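Local coordinates for protein Lys-gingipain catalytic subunit (Porphyromonas gingivalis, PDB 6I9A) that cleaves proteins after lysine as a secreted cysteine endopeptidase of family C25 and may act as a virulence factor in periodontal disease, at residues 167-172 and 192-197; 212-217 and 283-288; 220-225 and 249-254. All coordinates share one frame; numbering follows the deposited sequence.

Interaction 1 (167-172 and 192-197); sequences VGQPTI and YLKAPY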
loop_
_atom_site.group_PDB
_atom_site.type_symbol
_atom_site.label_atom_id
_atom_site.label_comp_id
_atom_site.label_asym_id
_atom_site.label_seq_id
_atom_site.Cartn_x
_atom_site.Cartn_y
_atom_site.Cartn_z
ATOM N N VAL A 167 -20.283 15.990 3.625
ATOM C CA VAL A 167 -18.986 15.336 3.849
ATOM C C VAL A 167 -18.267 14.998 2.540
ATOM O O VAL A 167 -17.069 15.185 2.468
ATOM C CB VAL A 167 -19.205 14.046 4.666
ATOM C CG1 VAL A 167 -18.012 13.089 4.579
ATOM C CG2 VAL A 167 -19.471 14.397 6.136
ATOM N N GLY A 168 -18.974 14.461 1.538
ATOM C CA GLY A 168 -18.264 14.019 0.329
ATOM C C GLY A 168 -17.528 15.151 -0.355
ATOM O O GLY A 168 -16.314 15.069 -0.658
ATOM N N GLN A 169 -18.259 16.257 -0.609
ATOM C CA GLN A 169 -17.611 17.382 -1.287
ATOM C C GLN A 169 -16.490 18.028 -0.441
ATOM O O GLN A 169 -15.390 18.229 -0.935
ATOM C CB GLN A 169 -18.624 18.408 -1.728
ATOM C CG GLN A 169 -19.567 17.909 -2.831
ATOM C CD GLN A 169 -20.343 19.038 -3.429
ATOM O OE1 GLN A 169 -19.771 20.109 -3.709
ATOM N NE2 GLN A 169 -21.619 18.810 -3.624
ATOM N N PRO A 170 -16.717 18.275 0.863
ATOM C CA PRO A 170 -15.604 18.820 1.671
ATOM C C PRO A 170 -14.375 17.913 1.654
ATOM O O PRO A 170 -13.251 18.403 1.646
ATOM C CB PRO A 170 -16.217 18.986 3.089
ATOM C CG PRO A 170 -17.709 19.175 2.804
ATOM C CD PRO A 170 -18.011 18.333 1.601
ATOM N N THR A 171 -14.585 16.571 1.656
ATOM C CA THR A 171 -13.432 15.641 1.613
ATOM C C THR A 171 -12.609 15.867 0.342
ATOM O O THR A 171 -11.383 16.093 0.408
ATOM C CB THR A 171 -13.921 14.203 1.629
ATOM O OG1 THR A 171 -14.598 13.912 2.866
ATOM C CG2 THR A 171 -12.751 13.217 1.490
ATOM N N ILE A 172 -13.279 15.797 -0.822
ATOM C CA ILE A 172 -12.527 15.887 -2.088
ATOM C C ILE A 172 -11.960 17.293 -2.262
ATOM O O ILE A 172 -10.820 17.445 -2.733
ATOM C CB ILE A 172 -13.477 15.480 -3.246
ATOM C CG1 ILE A 172 -13.947 14.023 -3.114
ATOM C CG2 ILE A 172 -12.820 15.751 -4.623
ATOM C CD1 ILE A 172 -12.899 12.988 -2.974
ATOM N N TYR A 192 -15.377 14.881 -9.626
ATOM C CA TYR A 192 -16.827 14.928 -9.754
ATOM C C TYR A 192 -17.384 15.081 -8.356
ATOM O O TYR A 192 -17.296 14.151 -7.529
ATOM C CB TYR A 192 -17.305 13.644 -10.414
ATOM C CG TYR A 192 -16.811 13.542 -11.832
ATOM C CD1 TYR A 192 -15.505 13.121 -12.109
ATOM C CD2 TYR A 192 -17.606 13.971 -12.908
ATOM C CE1 TYR A 192 -15.004 13.123 -13.409
ATOM C CE2 TYR A 192 -17.114 13.963 -14.212
ATOM C CZ TYR A 192 -15.819 13.518 -14.462
ATOM O OH TYR A 192 -15.317 13.518 -15.744
ATOM N N LEU A 193 -17.905 16.252 -8.062
ATOM C CA LEU A 193 -18.377 16.591 -6.727
ATOM C C LEU A 193 -19.816 16.287 -6.507
ATOM O O LEU A 193 -20.250 16.202 -5.360
ATOM C CB LEU A 193 -18.129 18.099 -6.489
ATOM C CG LEU A 193 -16.627 18.511 -6.433
ATOM C CD1 LEU A 193 -16.449 20.037 -6.466
ATOM C CD2 LEU A 193 -15.894 17.835 -5.237
ATOM N N LYS A 194 -20.576 16.183 -7.584
ATOM C CA LYS A 194 -22.027 15.982 -7.538
ATOM C C LYS A 194 -22.486 15.654 -8.941
ATOM O O LYS A 194 -21.689 15.734 -9.895
ATOM C CB LYS A 194 -22.770 17.242 -7.018
ATOM C CG LYS A 194 -22.493 18.472 -7.876
ATOM C CD LYS A 194 -23.179 19.722 -7.260
ATOM C CE LYS A 194 -22.856 20.955 -8.063
ATOM N NZ LYS A 194 -23.683 22.113 -7.618
ATOM N N ALA A 195 -23.732 15.253 -9.076
ATOM C CA ALA A 195 -24.300 14.941 -10.384
ATOM C C ALA A 195 -24.333 16.199 -11.261
ATOM O O ALA A 195 -24.437 17.321 -10.756
ATOM C CB ALA A 195 -25.710 14.390 -10.188
ATOM N N PRO A 196 -24.128 16.042 -12.594
ATOM C CA PRO A 196 -23.983 14.768 -13.311
ATOM C C PRO A 196 -22.596 14.154 -13.188
ATOM O O PRO A 196 -21.563 14.831 -13.277
ATOM C CB PRO A 196 -24.267 15.160 -14.770
ATOM C CG PRO A 196 -23.771 16.563 -14.857
ATOM C CD PRO A 196 -24.171 17.194 -13.536
ATOM N N TYR A 197 -22.598 12.851 -12.998
ATOM C CA TYR A 197 -21.355 12.062 -12.939
ATOM C C TYR A 197 -20.944 11.482 -14.278
ATOM O O TYR A 197 -19.925 10.777 -14.360
ATOM C CB TYR A 197 -21.532 10.921 -11.934
ATOM C CG TYR A 197 -21.693 11.407 -10.510
ATOM C CD1 TYR A 197 -20.596 11.897 -9.796
ATOM C CD2 TYR A 197 -22.932 11.387 -9.884
ATOM C CE1 TYR A 197 -20.721 12.323 -8.476
ATOM C CE2 TYR A 197 -23.072 11.789 -8.553
ATOM C CZ TYR A 197 -21.960 12.273 -7.865
ATOM O OH TYR A 197 -22.132 12.679 -6.564
#
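Q169 lies across L193 at about a right angle, its CG 3.1 Å from L193 O and its amide beside the leucine CB, with OE1 3.8 Å from that carbon. Because the chain is extended beyond CG (chi2 -168°), the polar end leaves the helix and spans the gap to the loop. NE2 also comes within 3.9 Å of K194 CB, so one glutamine touches two successive loop residues: CG sits against the carbonyl oxygen, while the amide lies along the CB atoms of the leucine and the lysine. NE2 lies 3.4 Å from L193 O, but the angle is too poor for a hydrogen bond. Its partner is instead N164 OD1, and N164 ND2 in turn donates to L193 O, so a single asparagine ties both the glutamine and the leucine carbonyl. The setting is a beta-alpha-beta unit of the six-stranded mixed sheet: helix 163-178 connects the parallel neighbours 152-157 and 188-192, and residues 192-197 lead away from the latter, an outermost strand. One turn further along the helix, I172 meets the same leucine, its CG2 3.8 Å from L193 CD2 as the two side chains slide past each other in opposite directions. CG2 stands anti to the backbone N (chi1 -63°, measured to CG1), and this branch of the isoleucine faces the loop while the residue also packs on L155 and A157 of strand 152-157. A branched aliphatic side chain suits a place shared between sheet and loop. Within the helix, T171 OG1 adds a second bond to V167 O at 2.8 Å, from above the carbonyl plane. K194 meets the amide with CB and CD, while the end of its chain leads away from the helix.

Interaction 2 (212-217 and 283-288); sequences NYTAHG and SYWGED. With H8E (benzyl-N-[(2S)-1-[[(3S)-7-amino-1-(benzylamino)-1,2-dioxoheptan-3-yl]amino]-5-(2-methyl-2-phenylhydrazinyl)-1,5-dioxopentan-2-yl]carbamate), chain I.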
loop_
_atom_site.group_PDB
_atom_site.type_symbol
_atom_site.label_atom_id
_atom_site.label_comp_id
_atom_site.label_asym_id
_atom_site.label_seq_id
_atom_site.Cartn_x
_atom_site.Cartn_y
_atom_site.Cartn_z
ATOM N N ASN A 212 -9.988 7.910 -6.073
ATOM C CA ASN A 212 -10.603 7.821 -4.732
ATOM C C ASN A 212 -12.075 8.179 -4.868
ATOM O O ASN A 212 -12.427 9.240 -5.404
ATOM C CB ASN A 212 -9.903 8.792 -3.797
ATOM C CG ASN A 212 -10.308 8.811 -2.336
ATOM O OD1 ASN A 212 -9.985 9.779 -1.654
ATOM N ND2 ASN A 212 -10.954 7.761 -1.827
ATOM N N TYR A 213 -12.924 7.257 -4.412
ATOM C CA TYR A 213 -14.372 7.380 -4.403
ATOM C C TYR A 213 -14.818 7.388 -2.945
ATOM O O TYR A 213 -14.449 6.498 -2.168
ATOM C CB TYR A 213 -14.964 6.166 -5.155
ATOM C CG TYR A 213 -16.460 6.006 -5.026
ATOM C CD1 TYR A 213 -17.007 5.272 -3.976
ATOM C CD2 TYR A 213 -17.323 6.502 -5.994
ATOM C CE1 TYR A 213 -18.372 5.033 -3.889
ATOM C CE2 TYR A 213 -18.701 6.274 -5.917
ATOM C CZ TYR A 213 -19.217 5.532 -4.862
ATOM O OH TYR A 213 -20.589 5.330 -4.786
ATOM N N THR A 214 -15.666 8.353 -2.566
ATOM C CA THR A 214 -16.290 8.385 -1.244
ATOM C C THR A 214 -17.792 8.576 -1.431
ATOM O O THR A 214 -18.247 9.610 -1.979
ATOM C CB THR A 214 -15.666 9.456 -0.351
ATOM O OG1 THR A 214 -16.446 9.430 0.878
ATOM C CG2 THR A 214 -15.677 10.885 -0.905
ATOM N N ALA A 215 -18.560 7.564 -1.046
ATOM C CA ALA A 215 -20.044 7.481 -1.077
ATOM C C ALA A 215 -20.434 6.012 -0.905
ATOM O O ALA A 215 -19.771 5.336 -0.129
ATOM C CB ALA A 215 -20.672 8.101 -2.335
ATOM N N HIS A 216 -21.492 5.514 -1.554
ATOM C CA HIS A 216 -22.008 4.156 -1.272
ATOM C C HIS A 216 -21.244 3.078 -1.992
ATOM O O HIS A 216 -20.933 3.218 -3.191
ATOM C CB HIS A 216 -23.486 4.057 -1.646
ATOM C CG HIS A 216 -24.349 5.127 -1.071
ATOM N ND1 HIS A 216 -25.409 5.635 -1.792
ATOM C CD2 HIS A 216 -24.264 5.805 0.084
ATOM C CE1 HIS A 216 -25.959 6.572 -1.043
ATOM N NE2 HIS A 216 -25.338 6.689 0.102
ATOM N N GLY A 217 -21.035 1.969 -1.312
ATOM C CA GLY A 217 -20.412 0.787 -1.885
ATOM C C GLY A 217 -21.227 -0.461 -1.705
ATOM O O GLY A 217 -21.988 -0.590 -0.737
ATOM N N SER A 283 -18.632 0.964 5.889
ATOM C CA SER A 283 -17.875 2.095 6.416
ATOM C C SER A 283 -18.873 3.170 6.820
ATOM O O SER A 283 -20.071 3.026 6.528
ATOM C CB SER A 283 -16.795 2.613 5.457
ATOM O OG SER A 283 -17.390 3.341 4.394
ATOM N N TYR A 284 -18.404 4.220 7.504
ATOM C CA TYR A 284 -19.325 5.219 8.036
ATOM C C TYR A 284 -18.924 6.591 7.613
ATOM O O TYR A 284 -17.739 6.916 7.473
ATOM C CB TYR A 284 -19.360 5.137 9.588
ATOM C CG TYR A 284 -20.131 3.925 10.042
ATOM C CD1 TYR A 284 -19.559 2.650 10.027
ATOM C CD2 TYR A 284 -21.470 4.038 10.413
ATOM C CE1 TYR A 284 -20.319 1.526 10.326
ATOM C CE2 TYR A 284 -22.235 2.921 10.725
ATOM C CZ TYR A 284 -21.649 1.680 10.713
ATOM O OH TYR A 284 -22.454 0.627 11.087
ATOM N N TRP A 285 -19.942 7.449 7.418
ATOM C CA TRP A 285 -19.653 8.794 6.918
ATOM C C TRP A 285 -18.734 9.574 7.831
ATOM O O TRP A 285 -17.852 10.290 7.337
ATOM C CB TRP A 285 -20.979 9.544 6.708
ATOM C CG TRP A 285 -21.704 9.147 5.453
ATOM C CD1 TRP A 285 -22.762 8.294 5.355
ATOM C CD2 TRP A 285 -21.374 9.536 4.099
ATOM N NE1 TRP A 285 -23.142 8.151 4.030
ATOM C CE2 TRP A 285 -22.310 8.895 3.248
ATOM C CE3 TRP A 285 -20.396 10.374 3.532
ATOM C CZ2 TRP A 285 -22.307 9.071 1.872
ATOM C CZ3 TRP A 285 -20.403 10.563 2.154
ATOM C CH2 TRP A 285 -21.343 9.900 1.345
ATOM N N GLY A 286 -18.959 9.544 9.152
ATOM C CA GLY A 286 -18.122 10.358 10.035
ATOM C C GLY A 286 -16.681 9.912 10.089
ATOM O O GLY A 286 -15.759 10.657 9.771
ATOM N N GLU A 287 -16.462 8.620 10.430
ATOM C CA GLU A 287 -15.081 8.114 10.490
ATOM C C GLU A 287 -14.406 8.217 9.126
ATOM O O GLU A 287 -13.225 8.525 9.112
ATOM C CB GLU A 287 -15.005 6.689 11.003
ATOM C CG GLU A 287 -14.939 6.534 12.518
ATOM C CD GLU A 287 -16.247 6.632 13.273
ATOM O OE1 GLU A 287 -17.268 7.075 12.694
ATOM O OE2 GLU A 287 -16.237 6.238 14.476
ATOM N N ASP A 288 -15.120 7.973 8.002
ATOM C CA ASP A 288 -14.426 8.104 6.712
ATOM C C ASP A 288 -14.016 9.549 6.451
ATOM O O ASP A 288 -13.019 9.810 5.764
ATOM C CB ASP A 288 -15.289 7.615 5.553
ATOM C CG ASP A 288 -15.239 6.134 5.241
ATOM O OD1 ASP A 288 -14.508 5.378 5.960
ATOM O OD2 ASP A 288 -15.866 5.742 4.248
HETATM C CAQ H8E I . -25.150 -0.586 -1.402
HETATM C CAK H8E I . -25.532 -0.563 -2.760
HETATM C CAH H8E I . -26.126 0.580 -3.297
HETATM C CAL H8E I . -26.371 1.703 -2.513
HETATM C CAR H8E I . -26.001 1.643 -1.177
HETATM C CBO H8E I . -25.363 0.550 -0.608
HETATM C CBA H8E I . -25.072 0.580 0.772
HETATM N NBE H8E I . -23.767 1.193 1.074
HETATM C CBL H8E I . -23.529 1.899 2.215
HETATM O OAE H8E I . -24.437 2.162 3.013
HETATM C CBN H8E I . -22.089 2.350 2.435
HETATM O OAG H8E I . -21.391 2.357 1.374
HETATM C CBS H8E I . -22.015 3.643 3.307
HETATM C CBB H8E I . -20.689 4.398 3.153
HETATM C CAY H8E I . -20.669 5.726 3.915
HETATM C CAX H8E I . -19.291 6.392 4.006
HETATM C CAW H8E I . -18.844 6.979 2.674
HETATM N NAB H8E I . -17.516 7.638 2.852
HETATM N NBG H8E I . -22.288 3.398 4.729
HETATM C C H8E I . -23.270 3.942 5.447
HETATM O O H8E I . -24.135 4.695 5.021
HETATM C CA H8E I . -23.345 3.381 6.861
HETATM N N H8E I . -24.021 4.286 7.786
HETATM C CBK H8E I . -23.485 5.474 8.165
HETATM O OAD H8E I . -22.446 5.878 7.623
HETATM O OBI H8E I . -24.128 6.102 9.075
HETATM C CBD H8E I . -23.670 7.443 9.483
HETATM C CBP H8E I . -24.656 8.099 10.340
HETATM C CAS H8E I . -24.536 8.112 11.730
HETATM C CAM H8E I . -25.475 8.764 12.586
HETATM C CAI H8E I . -26.587 9.338 11.947
HETATM C CAN H8E I . -26.738 9.263 10.570
HETATM C CAT H8E I . -25.794 8.659 9.757
HETATM C CB H8E I . -24.098 2.040 6.839
HETATM C CG H8E I . -25.547 2.160 6.297
HETATM C CD H8E I . -26.105 0.813 5.944
HETATM O OE1 H8E I . -26.603 0.094 6.811
HETATM N NE2 H8E I . -25.926 0.497 4.648
HETATM N NBT H8E I . -26.223 -0.775 4.134
HETATM C CAA H8E I . -25.019 -1.459 3.590
HETATM C CBQ H8E I . -27.506 -0.881 3.516
HETATM C CAU H8E I . -27.768 -1.821 2.507
HETATM C CAO H8E I . -29.046 -1.937 1.967
HETATM C CAJ H8E I . -30.070 -1.113 2.417
HETATM C CAP H8E I . -29.819 -0.150 3.384
HETATM C CAV H8E I . -28.546 -0.048 3.949
#
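The amine NAB of the inhibitor joins the two segments: T214 OG1 and D288 OD2 each accept a hydrogen bond from it, both at 2.9 Å. OD2 is itself gripped twice, since S283 OG donates to it at 2.8 Å from above the carboxylate plane, while OD1 is held by the hydroxyls of Y353 and Y357, which should fix the rotation of D288. T214 reaches the amine because its OG1 stands anti to the backbone N (chi1 176°). Along the aminobutyl chain W285 spreads one indole face, with CAY 3.4 Å above the ring plane and offset toward the rim. At the far end of the indole, CH2 lies 3.7 Å from A215 CA, so the tryptophan also packs directly on the opposing segment. Main-chain atoms bind the inhibitor's backbone: W285 N donates to OAD, S283 O accepts from NBG, G217 O accepts from NBE, and G217 N donates to OAG at 2.7 Å. H216, the inferred proton donor, has its NE2 bonded to D160 and its CB against the inhibitor's benzyl ring. An aminobutyl chain lying on the indole face, its amine between T214 OG1 and D288 OD2, is consistent with the enzyme's preference for lysine at P1.

Interaction 3 (220-225 and 249-254); sequences TAWADP and CITAQF. With CA (calcium ion), chain H; H8E (benzyl-N-[(2S)-1-[[(3S)-7-amino-1-(benzylamino)-1,2-dioxoheptan-3-yl]amino]-5-(2-methyl-2-phenylhydrazinyl)-1,5-dioxopentan-2-yl]carbamate), chain I.
T251 meets strand 221-223 with a methyl alone, although its hydroxyl and the indole N-H of W222 share one outside partner. CG2 lies 3.5 Å from A221 O and 3.9 Å from W222 CD1, coming at the edge of the indole, near its plane. With OG1 between the backbone N and the carbonyl carbon (chi1 65°), the threonine sends its methyl to the strand and its hydroxyl to Y276 OH. W222 NE1 bonds to the same tyrosine oxygen, so one phenol satisfies the polar atoms of both neighbours, and stacking on F261 and Y213 holds the indole. The inhibitor also spans the two segments. C249 SG, the nucleophile's sulfur, is covalently bonded to CBN at 2.0 Å, and on the other segment the short A223 CB lets the benzyl ring come to 3.5 Å at CAH. OAG, the oxygen carried by CBN, accepts from C249 N at 2.8 Å. Behind the cysteine, a type I turn closed by Q253 N to I250 O carries the chain toward F254, whose carbonyl oxygen binds a calcium ion at 2.4 Å together with D85, E263 and three waters. The thiol nucleophile sits just after strand 242-247 and H216, the inferred proton donor, follows strand 210-214, as in clan CD peptidases; the N-H groups of C249 and G217 both meet OAG, consistent with an oxyanion hole.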
loop_
_atom_site.group_PDB
_atom_site.type_symbol
_atom_site.label_atom_id
_atom_site.label_comp_id
_atom_site.label_asym_id
_atom_site.label_seq_id
_atom_site.Cartn_x
_atom_site.Cartn_y
_atom_site.Cartn_z
ATOM N N THR A 220 -19.441 -5.586 -4.812
ATOM C CA THR A 220 -18.917 -5.690 -6.177
ATOM C C THR A 220 -18.989 -4.387 -6.943
ATOM O O THR A 220 -18.870 -4.397 -8.179
ATOM C CB THR A 220 -19.668 -6.814 -6.942
ATOM O OG1 THR A 220 -21.066 -6.504 -6.949
ATOM C CG2 THR A 220 -19.418 -8.177 -6.347
ATOM N N ALA A 221 -19.140 -3.241 -6.252
ATOM C CA ALA A 221 -19.250 -1.988 -6.975
ATOM C C ALA A 221 -18.987 -0.797 -6.101
ATOM O O ALA A 221 -19.325 -0.762 -4.910
ATOM C CB ALA A 221 -20.666 -1.815 -7.590
ATOM N N TRP A 222 -18.505 0.271 -6.745
ATOM C CA TRP A 222 -18.720 1.643 -6.290
ATOM C C TRP A 222 -20.140 1.935 -6.792
ATOM O O TRP A 222 -20.407 1.811 -7.991
ATOM C CB TRP A 222 -17.679 2.612 -6.855
ATOM C CG TRP A 222 -16.314 2.391 -6.296
ATOM C CD1 TRP A 222 -15.971 1.682 -5.178
ATOM C CD2 TRP A 222 -15.122 3.031 -6.747
ATOM N NE1 TRP A 222 -14.627 1.818 -4.932
ATOM C CE2 TRP A 222 -14.079 2.641 -5.886
ATOM C CE3 TRP A 222 -14.822 3.881 -7.832
ATOM C CZ2 TRP A 222 -12.768 3.147 -5.998
ATOM C CZ3 TRP A 222 -13.508 4.327 -7.982
ATOM C CH2 TRP A 222 -12.496 3.953 -7.077
ATOM N N ALA A 223 -21.087 2.249 -5.909
ATOM C CA ALA A 223 -22.491 2.140 -6.292
ATOM C C ALA A 223 -23.068 3.309 -7.078
ATOM O O ALA A 223 -23.985 3.076 -7.893
ATOM C CB ALA A 223 -23.348 1.885 -5.063
ATOM N N ASP A 224 -22.630 4.533 -6.820
ATOM C CA ASP A 224 -23.267 5.676 -7.529
ATOM C C ASP A 224 -22.366 6.903 -7.415
ATOM O O ASP A 224 -22.279 7.510 -6.334
ATOM C CB ASP A 224 -24.642 5.988 -6.906
ATOM C CG ASP A 224 -25.428 7.007 -7.687
ATOM O OD1 ASP A 224 -24.864 7.631 -8.580
ATOM O OD2 ASP A 224 -26.634 7.215 -7.356
ATOM N N PRO A 225 -21.660 7.270 -8.481
ATOM C CA PRO A 225 -21.772 6.706 -9.832
ATOM C C PRO A 225 -21.289 5.260 -9.884
ATOM O O PRO A 225 -20.305 4.887 -9.231
ATOM C CB PRO A 225 -20.889 7.622 -10.677
ATOM C CG PRO A 225 -19.916 8.253 -9.690
ATOM C CD PRO A 225 -20.772 8.436 -8.459
ATOM N N CYS A 249 -18.845 1.341 1.831
ATOM C CA CYS A 249 -19.096 0.006 2.363
ATOM C C CYS A 249 -18.543 -1.098 1.491
ATOM O O CYS A 249 -18.551 -0.980 0.260
ATOM C CB CYS A 249 -20.615 -0.211 2.484
ATOM S SG CYS A 249 -21.432 0.916 3.671
ATOM N N ILE A 250 -18.089 -2.160 2.152
ATOM C CA ILE A 250 -17.983 -3.581 1.796
ATOM C C ILE A 250 -17.282 -3.931 0.463
ATOM O O ILE A 250 -17.229 -5.141 0.175
ATOM C CB ILE A 250 -19.371 -4.288 1.887
ATOM C CG1 ILE A 250 -20.404 -3.729 0.888
ATOM C CG2 ILE A 250 -19.886 -4.193 3.343
ATOM C CD1 ILE A 250 -21.789 -4.451 0.976
ATOM N N THR A 251 -16.652 -2.982 -0.248
ATOM C CA THR A 251 -15.967 -3.359 -1.486
ATOM C C THR A 251 -14.746 -4.235 -1.270
ATOM O O THR A 251 -14.284 -4.833 -2.261
ATOM C CB THR A 251 -15.530 -2.118 -2.230
ATOM O OG1 THR A 251 -14.551 -1.382 -1.483
ATOM C CG2 THR A 251 -16.683 -1.226 -2.680
ATOM N N ALA A 252 -14.229 -4.328 -0.030
ATOM C CA ALA A 252 -13.078 -5.190 0.264
ATOM C C ALA A 252 -13.538 -6.357 1.102
ATOM O O ALA A 252 -12.739 -6.941 1.835
ATOM C CB ALA A 252 -11.975 -4.386 0.948
ATOM N N GLN A 253 -14.796 -6.797 0.968
ATOM C CA GLN A 253 -15.296 -7.981 1.741
ATOM C C GLN A 253 -14.842 -9.232 0.987
ATOM O O GLN A 253 -15.575 -9.843 0.203
ATOM C CB GLN A 253 -16.810 -7.899 1.869
ATOM C CG GLN A 253 -17.293 -8.829 3.005
ATOM C CD GLN A 253 -18.765 -8.685 3.233
ATOM O OE1 GLN A 253 -19.573 -9.596 2.905
ATOM N NE2 GLN A 253 -19.149 -7.570 3.809
ATOM N N PHE A 254 -13.603 -9.634 1.283
ATOM C CA PHE A 254 -12.904 -10.583 0.431
ATOM C C PHE A 254 -13.218 -12.038 0.713
ATOM O O PHE A 254 -12.647 -12.914 0.037
ATOM C CB PHE A 254 -11.374 -10.311 0.461
ATOM C CG PHE A 254 -10.777 -10.363 1.842
ATOM C CD1 PHE A 254 -10.578 -9.194 2.578
ATOM C CD2 PHE A 254 -10.382 -11.566 2.390
ATOM C CE1 PHE A 254 -10.041 -9.249 3.871
ATOM C CE2 PHE A 254 -9.866 -11.633 3.688
ATOM C CZ PHE A 254 -9.666 -10.472 4.420
HETATM CA CA CA H . -12.375 -13.756 -2.145
HETATM C CAQ H8E I . -25.150 -0.586 -1.402
HETATM C CAK H8E I . -25.532 -0.563 -2.760
HETATM C CAH H8E I . -26.126 0.580 -3.297
HETATM C CAL H8E I . -26.371 1.703 -2.513
HETATM C CAR H8E I . -26.001 1.643 -1.177
HETATM C CBO H8E I . -25.363 0.550 -0.608
HETATM C CBA H8E I . -25.072 0.580 0.772
HETATM N NBE H8E I . -23.767 1.193 1.074
HETATM C CBL H8E I . -23.529 1.899 2.215
HETATM O OAE H8E I . -24.437 2.162 3.013
HETATM C CBN H8E I . -22.089 2.350 2.435
HETATM O OAG H8E I . -21.391 2.357 1.374
HETATM C CBS H8E I . -22.015 3.643 3.307
HETATM C CBB H8E I . -20.689 4.398 3.153
HETATM C CAY H8E I . -20.669 5.726 3.915
HETATM C CAX H8E I . -19.291 6.392 4.006
HETATM C CAW H8E I . -18.844 6.979 2.674
HETATM N NAB H8E I . -17.516 7.638 2.852
HETATM N NBG H8E I . -22.288 3.398 4.729
HETATM C C H8E I . -23.270 3.942 5.447
HETATM O O H8E I . -24.135 4.695 5.021
HETATM C CA H8E I . -23.345 3.381 6.861
HETATM N N H8E I . -24.021 4.286 7.786
HETATM C CBK H8E I . -23.485 5.474 8.165
HETATM O OAD H8E I . -22.446 5.878 7.623
HETATM O OBI H8E I . -24.128 6.102 9.075
HETATM C CBD H8E I . -23.670 7.443 9.483
HETATM C CBP H8E I . -24.656 8.099 10.340
HETATM C CAS H8E I . -24.536 8.112 11.730
HETATM C CAM H8E I . -25.475 8.764 12.586
HETATM C CAI H8E I . -26.587 9.338 11.947
HETATM C CAN H8E I . -26.738 9.263 10.570
HETATM C CAT H8E I . -25.794 8.659 9.757
HETATM C CB H8E I . -24.098 2.040 6.839
HETATM C CG H8E I . -25.547 2.160 6.297
HETATM C CD H8E I . -26.105 0.813 5.944
HETATM O OE1 H8E I . -26.603 0.094 6.811
HETATM N NE2 H8E I . -25.926 0.497 4.648
HETATM N NBT H8E I . -26.223 -0.775 4.134
HETATM C CAA H8E I . -25.019 -1.459 3.590
HETATM C CBQ H8E I . -27.506 -0.881 3.516
HETATM C CAU H8E I . -27.768 -1.821 2.507
HETATM C CAO H8E I . -29.046 -1.937 1.967
HETATM C CAJ H8E I . -30.070 -1.113 2.417
HETATM C CAP H8E I . -29.819 -0.150 3.384
HETATM C CAV H8E I . -28.546 -0.048 3.949
HETATM O O HOH W 1 -13.200 -15.762 -1.047
HETATM O O HOH W 2 -14.701 -12.985 -2.121
HETATM O O HOH W 3 -13.313 -14.567 -4.159
#

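Following the chain from the N terminus, interaction 1 closes first, joining helix 163-178 to the loop that follows outermost strand 188-192. Interaction 2 then opens at the end of strand 210-214 and closes at the start of helix 285-293. Inside that longer loop lies interaction 3, which brings the small antiparallel sheet with strand 221-223 to the loop after strand 242-247; it is nested, and none of the three cross. Interaction 1 reaches interaction 2 through V167 against W285 and I172 against T214, and reaches interaction 3 through Y197 against P225. Interactions 2 and 3 have centres about 10 Å apart, and the same inhibitor touches both.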